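Local coordinates for lipoprotein (Colwellia psychrerythraea, PDB 3O0Y) that is a putative lipoprotein of unknown function that is probably related to zinc-dependent metallopeptidases, at residues N104-V108 / A596-N601; R521-I525 / V539-E544. One frame throughout, in Å; residues are numbered along the deposited sequence.

Overall arrangement
Interactions 1 and 2 are separate helix-helix contacts in one predominantly helical chain, both within the DUF885 region of the protein. Their centres lie 36 Å apart and their nearest atoms about 23 Å apart, so neither touches the other. Interaction 1 bridges a large part of the sequence, bringing helix 100-117 against the C-terminal helix 595-608 with 487 residues between the segments. Interaction 2 is nested inside that large loop and is local, pairing the consecutive helices 521-532 and 536-548. None of the four segments lies on the small three-stranded sheet. The first contact therefore ties early and late parts of the sequence together, mainly by polar side chains with a small valine contact, whereas the second packs two consecutive helices joined by a short turn.

Interaction 1: N104-V108 / A596-N601; sequences NNQQV and AVLSRN
Two nearly antiparallel helices pack side by side here, joining helix 100-117 to the C-terminal helix 595-608. Both segments are regular alpha-helix; their axes approach to 11.2 Å at 164°, a wide spacing spanned by long polar side chains, an amide-guanidinium cluster beside a small valine contact. The closest CA pair is Asn-104 with Val-597 at 6.9 Å; 289 Å² is buried. Ala-596 only grazes the interface, its CB 4.3 Å from Gln-107 NE2. Val-597 points toward the partner: its CG1 lies 3.8 Å from Asn-104 CG, and its CG2 meets Val-108 CG2 at 3.9 Å. Next comes Arg-600 (t, t, m), whose guanidinium edge faces two amide oxygens. Its NH1 donates to Asn-104 OD1 (2.8 Å) and to Gln-107 OE1 (2.9 Å), its NH2 to Gln-107 OE1 (3.0 Å), so one oxygen of the extended (t, t) Gln-107 accepts from both terminal nitrogens. At Asn-601 the cluster ends: Asn-104 (chi1 m) uses both ends of its carboxamide, and Asn-104 ND2 donates to Asn-601 OD1 at 2.9 Å.

Interaction 2: R521-I525 / V539-E544; sequences REQAI and VVAEIE
Consecutive helices 521-532 and 536-548, joined by a short connection, cross obliquely. Segments 521-525 and 539-544 are both alpha-helical; their axes cross at 127° and approach to 9.6 Å, with Ile-525 and Val-539 nearest in register (CA to CA 6.0 Å). The side chains interlock reciprocally. Ile-525 (m, t) fills a hollow made by Val-539, Val-540 and Ile-543, and also touches Glu-536: its CG2 is 4.1 Å from Val-539 CG1, its CD1 4.0 Å from Val-540 CG2, and its CG1 3.8 Å from Ile-543 CG1. In return Ile-543 (m, m) enters the hole between Arg-521, Ala-524, Ile-525 and Met-528, placing its CD1 3.8 Å from the small Ala-524 CB and its CG2 4.0 Å from Arg-521 CG. Beyond these bumps, Arg-521 extends (t, t, t) past Val-540, its NH1 3.5 Å from Val-540 CG1, to reach a salt bridge: Glu-544 OE2 accepts from Arg-521 NE at 2.9 Å and NH1 at 3.0 Å. Arg-521 NH2 also binds Glu-522 OE2 at 3.0 Å, completing a three-residue charge network. Helix 491-515 packs on Ala-524 through Leu-514 and on Ile-543 through Val-510, while Val-198 of helix 197-210 touches both Arg-521 and Glu-544.

Interaction 1: N104-V108 / A596-N601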
loop_
_atom_site.group_PDB
_atom_site.type_symbol
_atom_site.label_atom_id
_atom_site.label_comp_id
_atom_site.label_asym_id
_atom_site.label_seq_id
_atom_site.Cartn_x
_atom_site.Cartn_y
_atom_site.Cartn_z
ATOM N N ASN A 104 9.003 -23.980 -0.353
ATOM C CA ASN A 104 8.451 -22.674 -0.692
ATOM C C ASN A 104 8.925 -21.591 0.331
ATOM O O ASN A 104 9.105 -20.457 -0.024
ATOM C CB ASN A 104 6.922 -22.711 -0.660
ATOM C CG ASN A 104 6.314 -23.328 -1.909
ATOM O OD1 ASN A 104 7.013 -23.609 -2.903
ATOM N ND2 ASN A 104 4.988 -23.612 -1.832
ATOM N N ASN A 105 9.048 -21.933 1.614
ATOM C CA ASN A 105 9.599 -20.988 2.579
ATOM C C ASN A 105 10.980 -20.504 2.148
ATOM O O ASN A 105 11.257 -19.332 2.254
ATOM C CB ASN A 105 9.698 -21.585 3.977
ATOM C CG ASN A 105 8.360 -21.689 4.698
ATOM O OD1 ASN A 105 7.439 -20.989 4.377
ATOM N ND2 ASN A 105 8.310 -22.531 5.764
ATOM N N GLN A 106 11.833 -21.415 1.673
ATOM C CA GLN A 106 13.163 -21.032 1.236
ATOM C C GLN A 106 13.106 -20.075 0.092
ATOM O O GLN A 106 13.815 -19.068 0.085
ATOM C CB GLN A 106 13.991 -22.273 0.836
ATOM C CG GLN A 106 15.397 -21.896 0.410
ATOM C CD GLN A 106 16.227 -23.162 0.125
ATOM O OE1 GLN A 106 15.662 -24.212 -0.205
ATOM N NE2 GLN A 106 17.498 -23.107 0.402
ATOM N N GLN A 107 12.324 -20.414 -0.920
ATOM C CA GLN A 107 12.228 -19.566 -2.114
ATOM C C GLN A 107 11.611 -18.222 -1.799
ATOM O O GLN A 107 12.169 -17.155 -2.196
ATOM C CB GLN A 107 11.444 -20.256 -3.201
ATOM C CG GLN A 107 11.334 -19.411 -4.468
ATOM C CD GLN A 107 10.810 -20.225 -5.684
ATOM O OE1 GLN A 107 10.775 -21.451 -5.611
ATOM N NE2 GLN A 107 10.474 -19.537 -6.811
ATOM N N VAL A 108 10.517 -18.211 -1.048
ATOM C CA VAL A 108 9.881 -16.962 -0.675
ATOM C C VAL A 108 10.789 -16.127 0.225
ATOM O O VAL A 108 10.956 -14.929 0.039
ATOM C CB VAL A 108 8.535 -17.161 -0.006
ATOM C CG1 VAL A 108 7.970 -15.820 0.504
ATOM C CG2 VAL A 108 7.624 -17.882 -1.012
ATOM N N ALA A 596 5.333 -17.156 -9.206
ATOM C CA ALA A 596 5.914 -18.465 -9.495
ATOM C C ALA A 596 5.538 -19.475 -8.395
ATOM O O ALA A 596 5.259 -20.640 -8.696
ATOM C CB ALA A 596 7.418 -18.369 -9.615
ATOM N N VAL A 597 5.439 -19.014 -7.150
ATOM C CA VAL A 597 5.095 -19.896 -6.058
ATOM C C VAL A 597 3.577 -20.167 -6.070
ATOM O O VAL A 597 3.149 -21.298 -5.820
ATOM C CB VAL A 597 5.533 -19.300 -4.710
ATOM C CG1 VAL A 597 4.998 -20.127 -3.553
ATOM C CG2 VAL A 597 7.052 -19.215 -4.640
ATOM N N LEU A 598 2.776 -19.140 -6.299
ATOM C CA LEU A 598 1.327 -19.341 -6.454
ATOM C C LEU A 598 1.091 -20.403 -7.571
ATOM O O LEU A 598 0.293 -21.312 -7.380
ATOM C CB LEU A 598 0.643 -18.016 -6.805
ATOM C CG LEU A 598 -0.891 -18.119 -7.007
ATOM C CD1 LEU A 598 -1.602 -18.703 -5.780
ATOM C CD2 LEU A 598 -1.450 -16.717 -7.368
ATOM N N SER A 599 1.841 -20.334 -8.683
ATOM C CA SER A 599 1.587 -21.308 -9.798
ATOM C C SER A 599 1.957 -22.726 -9.313
ATOM O O SER A 599 1.271 -23.683 -9.646
ATOM C CB SER A 599 2.348 -21.022 -11.103
ATOM O OG SER A 599 2.118 -19.645 -11.470
ATOM N N ARG A 600 3.081 -22.827 -8.612
ATOM C CA ARG A 600 3.513 -24.130 -8.067
ATOM C C ARG A 600 2.467 -24.724 -7.134
ATOM O O ARG A 600 2.198 -25.941 -7.186
ATOM C CB ARG A 600 4.850 -24.010 -7.311
ATOM C CG ARG A 600 5.177 -25.303 -6.596
ATOM C CD ARG A 600 6.478 -25.172 -5.789
ATOM N NE ARG A 600 7.490 -24.680 -6.693
ATOM C CZ ARG A 600 8.403 -23.766 -6.405
ATOM N NH1 ARG A 600 8.482 -23.199 -5.196
ATOM N NH2 ARG A 600 9.266 -23.428 -7.348
ATOM N N ASN A 601 1.862 -23.875 -6.283
ATOM C CA ASN A 601 0.818 -24.369 -5.353
ATOM C C ASN A 601 -0.466 -24.794 -6.068
ATOM O O ASN A 601 -1.087 -25.828 -5.736
ATOM C CB ASN A 601 0.511 -23.335 -4.247
ATOM C CG ASN A 601 1.663 -23.207 -3.270
ATOM O OD1 ASN A 601 2.480 -24.143 -3.162
ATOM N ND2 ASN A 601 1.698 -22.109 -2.478
#

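Interaction 2: R521-I525 / V539-E544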
loop_
_atom_site.group_PDB
_atom_site.type_symbol
_atom_site.label_atom_id
_atom_site.label_comp_id
_atom_site.label_asym_id
_atom_site.label_seq_id
_atom_site.Cartn_x
_atom_site.Cartn_y
_atom_site.Cartn_z
ATOM N N ARG A 521 4.136 14.259 -17.661
ATOM C CA ARG A 521 3.075 14.346 -16.676
ATOM C C ARG A 521 1.752 14.784 -17.320
ATOM O O ARG A 521 0.696 14.170 -17.124
ATOM C CB ARG A 521 3.514 15.264 -15.539
ATOM C CG ARG A 521 2.466 15.688 -14.595
ATOM C CD ARG A 521 2.954 16.820 -13.723
ATOM N NE ARG A 521 1.931 17.334 -12.820
ATOM C CZ ARG A 521 0.975 18.216 -13.128
ATOM N NH1 ARG A 521 0.088 18.529 -12.215
ATOM N NH2 ARG A 521 0.897 18.780 -14.316
ATOM N N GLU A 522 1.834 15.770 -18.163
ATOM C CA GLU A 522 0.606 16.349 -18.720
ATOM C C GLU A 522 -0.061 15.422 -19.702
ATOM O O GLU A 522 -1.266 15.332 -19.703
ATOM C CB GLU A 522 0.921 17.683 -19.380
ATOM C CG GLU A 522 1.379 18.796 -18.370
ATOM C CD GLU A 522 2.759 18.561 -17.750
ATOM O OE1 GLU A 522 3.698 17.991 -18.406
ATOM O OE2 GLU A 522 2.876 18.928 -16.537
ATOM N N GLN A 523 0.719 14.673 -20.472
ATOM C CA GLN A 523 0.179 13.681 -21.424
ATOM C C GLN A 523 -0.476 12.545 -20.666
ATOM O O GLN A 523 -1.561 12.036 -21.087
ATOM C CB GLN A 523 1.286 13.145 -22.367
ATOM C CG GLN A 523 1.792 14.172 -23.344
ATOM C CD GLN A 523 3.196 13.872 -23.901
ATOM O OE1 GLN A 523 3.807 12.861 -23.589
ATOM N NE2 GLN A 523 3.672 14.727 -24.775
ATOM N N ALA A 524 0.162 12.125 -19.559
ATOM C CA ALA A 524 -0.382 11.032 -18.754
ATOM C C ALA A 524 -1.712 11.478 -18.108
ATOM O O ALA A 524 -2.708 10.728 -18.107
ATOM C CB ALA A 524 0.668 10.589 -17.671
ATOM N N ILE A 525 -1.751 12.708 -17.583
ATOM C CA ILE A 525 -3.006 13.235 -16.998
ATOM C C ILE A 525 -4.146 13.242 -18.050
ATOM O O ILE A 525 -5.258 12.751 -17.795
ATOM C CB ILE A 525 -2.804 14.678 -16.452
ATOM C CG1 ILE A 525 -1.891 14.673 -15.226
ATOM C CG2 ILE A 525 -4.180 15.332 -16.069
ATOM C CD1 ILE A 525 -1.345 15.965 -14.827
ATOM N N VAL A 539 -6.960 12.694 -10.888
ATOM C CA VAL A 539 -5.969 12.225 -11.830
ATOM C C VAL A 539 -4.601 12.828 -11.613
ATOM O O VAL A 539 -3.619 12.119 -11.703
ATOM C CB VAL A 539 -6.455 12.352 -13.264
ATOM C CG1 VAL A 539 -5.350 11.853 -14.250
ATOM C CG2 VAL A 539 -7.698 11.483 -13.408
ATOM N N VAL A 540 -4.523 14.120 -11.319
ATOM C CA VAL A 540 -3.251 14.802 -11.035
ATOM C C VAL A 540 -2.518 14.086 -9.877
ATOM O O VAL A 540 -1.324 13.752 -9.988
ATOM C CB VAL A 540 -3.415 16.275 -10.663
ATOM C CG1 VAL A 540 -2.086 16.788 -10.150
ATOM C CG2 VAL A 540 -3.817 17.103 -11.909
ATOM N N ALA A 541 -3.249 13.769 -8.801
ATOM C CA ALA A 541 -2.611 13.085 -7.675
ATOM C C ALA A 541 -2.126 11.681 -8.047
ATOM O O ALA A 541 -1.059 11.251 -7.586
ATOM C CB ALA A 541 -3.538 13.047 -6.476
ATOM N N GLU A 542 -2.892 10.955 -8.870
ATOM C CA GLU A 542 -2.475 9.655 -9.308
ATOM C C GLU A 542 -1.210 9.701 -10.149
ATOM O O GLU A 542 -0.233 8.942 -9.922
ATOM C CB GLU A 542 -3.583 8.985 -10.100
ATOM C CG GLU A 542 -4.815 8.689 -9.317
ATOM C CD GLU A 542 -4.668 7.543 -8.386
ATOM O OE1 GLU A 542 -3.977 6.523 -8.707
ATOM O OE2 GLU A 542 -5.238 7.692 -7.305
ATOM N N ILE A 543 -1.211 10.542 -11.174
ATOM C CA ILE A 543 -0.025 10.619 -12.050
ATOM C C ILE A 543 1.230 11.017 -11.224
ATOM O O ILE A 543 2.287 10.400 -11.348
ATOM C CB ILE A 543 -0.244 11.625 -13.241
ATOM C CG1 ILE A 543 -1.351 11.107 -14.155
ATOM C CG2 ILE A 543 1.149 11.936 -13.981
ATOM C CD1 ILE A 543 -1.260 9.624 -14.588
ATOM N N GLU A 544 1.102 11.955 -10.281
ATOM C CA GLU A 544 2.249 12.304 -9.435
ATOM C C GLU A 544 2.687 11.175 -8.487
ATOM O O GLU A 544 3.846 10.991 -8.202
ATOM C CB GLU A 544 2.027 13.623 -8.685
ATOM C CG GLU A 544 1.838 14.808 -9.736
ATOM C CD GLU A 544 1.620 16.175 -9.154
ATOM O OE1 GLU A 544 1.722 16.312 -7.909
ATOM O OE2 GLU A 544 1.460 17.141 -9.947
#